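PDB 1NI3: Obg-like ATPase 1, which hydrolyses ATP and, less efficiently, GTP, and negatively regulates the G2/M transition of the cell cycle. Local coordinates for residues A[319-324]-A[334-339]. Sequence-based numbering, arbitrary orientation.
Sequences RSWTIR and GVIHTD
In the TGS domain, a ubiquitin-like beta-grasp module, Trp321 of strand 317-324 packs against Val335 and Ile336 of helix 329-336. The principal evidence is a CH-pi contact: Ile336 CG1 stands 3.3 Å from the centroid of the Trp321 six-membered ring, directly on its normal. With CD1 anti to CA (chi2 -175°), the Ile336 chain runs extended across that face, bringing CD1 to 3.5 Å from Trp321 CE2, while the CG2 branch reaches Trp321 CH2 at 3.9 Å. On the opposite face Arg319, two residues back on the same strand, lays CD 3.3 Å above the Trp321 ring plane, and Trp321 CZ3 sits 3.5 Å above the centre of the Arg319 guanidinium. The indole NE1 is hydrogen-bonded to Thr312 OG1 on the antiparallel neighbour strand 307-312, which satisfies its N-H. These strands form the hairpin against which the beta-grasp helix lies; no hydrogen bond links the two segments, which bury 225 Å² between them. Ile336 additionally touches Thr312 and Trp387. Val335 extends the contact along strand 317-324, and its two methyls divide the work: CG1 approaches Trp321 CE3 obliquely at 3.9 Å, whereas CG2 meets Ile323 CG2, also at 3.9 Å.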
loop_
_atom_site.group_PDB
_atom_site.type_symbol
_atom_site.label_atom_id
_atom_site.label_comp_id
_atom_site.label_asym_id
_atom_site.label_seq_id
_atom_site.Cartn_x
_atom_site.Cartn_y
_atom_site.Cartn_z
ATOM N N ARG A 319 -2.723 -13.557 -16.954
ATOM C CA ARG A 319 -2.630 -13.206 -15.551
ATOM C C ARG A 319 -1.477 -12.277 -15.179
ATOM O O ARG A 319 -0.337 -12.450 -15.621
ATOM C CB ARG A 319 -2.540 -14.468 -14.707
ATOM C CG ARG A 319 -2.365 -14.183 -13.240
ATOM C CD ARG A 319 -2.585 -15.427 -12.422
ATOM N NE ARG A 319 -2.463 -15.168 -10.992
ATOM C CZ ARG A 319 -2.627 -16.105 -10.068
ATOM N NH1 ARG A 319 -2.918 -17.342 -10.447
ATOM N NH2 ARG A 319 -2.502 -15.816 -8.778
ATOM N N SER A 320 -1.790 -11.295 -14.337
ATOM C CA SER A 320 -0.812 -10.315 -13.861
ATOM C C SER A 320 -0.224 -10.810 -12.544
ATOM O O SER A 320 -0.953 -11.045 -11.590
ATOM C CB SER A 320 -1.495 -8.969 -13.627
ATOM O OG SER A 320 -0.581 -8.023 -13.142
ATOM N N TRP A 321 1.091 -10.956 -12.485
ATOM C CA TRP A 321 1.735 -11.432 -11.267
ATOM C C TRP A 321 2.456 -10.319 -10.516
ATOM O O TRP A 321 3.279 -9.609 -11.084
ATOM C CB TRP A 321 2.716 -12.559 -11.601
ATOM C CG TRP A 321 2.101 -13.651 -12.425
ATOM C CD1 TRP A 321 1.868 -13.637 -13.776
ATOM C CD2 TRP A 321 1.546 -14.877 -11.935
ATOM N NE1 TRP A 321 1.192 -14.777 -14.150
ATOM C CE2 TRP A 321 0.985 -15.551 -13.045
ATOM C CE3 TRP A 321 1.460 -15.464 -10.668
ATOM C CZ2 TRP A 321 0.354 -16.789 -12.920
ATOM C CZ3 TRP A 321 0.825 -16.700 -10.547
ATOM C CH2 TRP A 321 0.281 -17.347 -11.673
ATOM N N THR A 322 2.151 -10.163 -9.234
ATOM C CA THR A 322 2.802 -9.110 -8.469
ATOM C C THR A 322 4.216 -9.467 -8.025
ATOM O O THR A 322 4.456 -10.553 -7.510
ATOM C CB THR A 322 1.998 -8.749 -7.220
ATOM O OG1 THR A 322 0.758 -8.148 -7.606
ATOM C CG2 THR A 322 2.777 -7.780 -6.342
ATOM N N ILE A 323 5.154 -8.548 -8.222
ATOM C CA ILE A 323 6.530 -8.781 -7.793
ATOM C C ILE A 323 7.135 -7.485 -7.239
ATOM O O ILE A 323 6.575 -6.407 -7.425
ATOM C CB ILE A 323 7.415 -9.330 -8.954
ATOM C CG1 ILE A 323 7.409 -8.348 -10.120
ATOM C CG2 ILE A 323 6.925 -10.701 -9.386
ATOM C CD1 ILE A 323 8.703 -8.355 -10.903
ATOM N N ARG A 324 8.273 -7.584 -6.560
ATOM C CA ARG A 324 8.894 -6.388 -6.004
ATOM C C ARG A 324 9.716 -5.628 -7.026
ATOM O O ARG A 324 10.417 -6.225 -7.848
ATOM C CB ARG A 324 9.756 -6.735 -4.788
ATOM C CG ARG A 324 8.955 -6.909 -3.519
ATOM C CD ARG A 324 8.398 -5.582 -3.046
ATOM N NE ARG A 324 9.343 -4.850 -2.201
ATOM C CZ ARG A 324 9.574 -5.148 -0.923
ATOM N NH1 ARG A 324 8.930 -6.162 -0.338
ATOM N NH2 ARG A 324 10.449 -4.435 -0.222
ATOM N N GLY A 334 9.517 -17.914 -9.780
ATOM C CA GLY A 334 9.196 -18.691 -8.603
ATOM C C GLY A 334 7.782 -18.400 -8.160
ATOM O O GLY A 334 7.081 -19.276 -7.656
ATOM N N VAL A 335 7.363 -17.154 -8.361
ATOM C CA VAL A 335 6.025 -16.705 -7.983
ATOM C C VAL A 335 4.913 -17.667 -8.444
ATOM O O VAL A 335 4.028 -18.025 -7.663
ATOM C CB VAL A 335 5.758 -15.291 -8.544
ATOM C CG1 VAL A 335 4.360 -14.829 -8.181
ATOM C CG2 VAL A 335 6.793 -14.319 -7.992
ATOM N N ILE A 336 4.975 -18.098 -9.701
ATOM C CA ILE A 336 3.982 -19.013 -10.249
ATOM C C ILE A 336 4.146 -20.428 -9.712
ATOM O O ILE A 336 3.237 -20.980 -9.090
ATOM C CB ILE A 336 4.063 -19.041 -11.783
ATOM C CG1 ILE A 336 3.800 -17.640 -12.328
ATOM C CG2 ILE A 336 3.065 -20.042 -12.347
ATOM C CD1 ILE A 336 3.730 -17.566 -13.820
ATOM N N HIS A 337 5.306 -21.017 -9.969
ATOM C CA HIS A 337 5.611 -22.362 -9.499
ATOM C C HIS A 337 7.042 -22.359 -8.975
ATOM O O HIS A 337 7.964 -21.910 -9.663
ATOM C CB HIS A 337 5.475 -23.393 -10.630
ATOM C CG HIS A 337 4.061 -23.616 -11.089
ATOM N ND1 HIS A 337 3.019 -23.851 -10.216
ATOM C CD2 HIS A 337 3.525 -23.672 -12.334
ATOM C CE1 HIS A 337 1.904 -24.044 -10.901
ATOM N NE2 HIS A 337 2.184 -23.941 -12.188
ATOM N N THR A 338 7.216 -22.849 -7.751
ATOM C CA THR A 338 8.522 -22.904 -7.100
ATOM C C THR A 338 9.599 -23.471 -8.020
ATOM O O THR A 338 10.711 -22.940 -8.086
ATOM C CB THR A 338 8.460 -23.768 -5.834
ATOM O OG1 THR A 338 7.273 -23.451 -5.096
ATOM C CG2 THR A 338 9.679 -23.509 -4.960
ATOM N N ASP A 339 9.256 -24.547 -8.726
ATOM C CA ASP A 339 10.182 -25.199 -9.647
ATOM C C ASP A 339 10.822 -24.199 -10.603
ATOM O O ASP A 339 12.039 -24.200 -10.788
ATOM C CB ASP A 339 9.465 -26.274 -10.467
ATOM C CG ASP A 339 8.834 -27.346 -9.603
ATOM O OD1 ASP A 339 9.550 -27.943 -8.771
ATOM O OD2 ASP A 339 7.621 -27.599 -9.761
#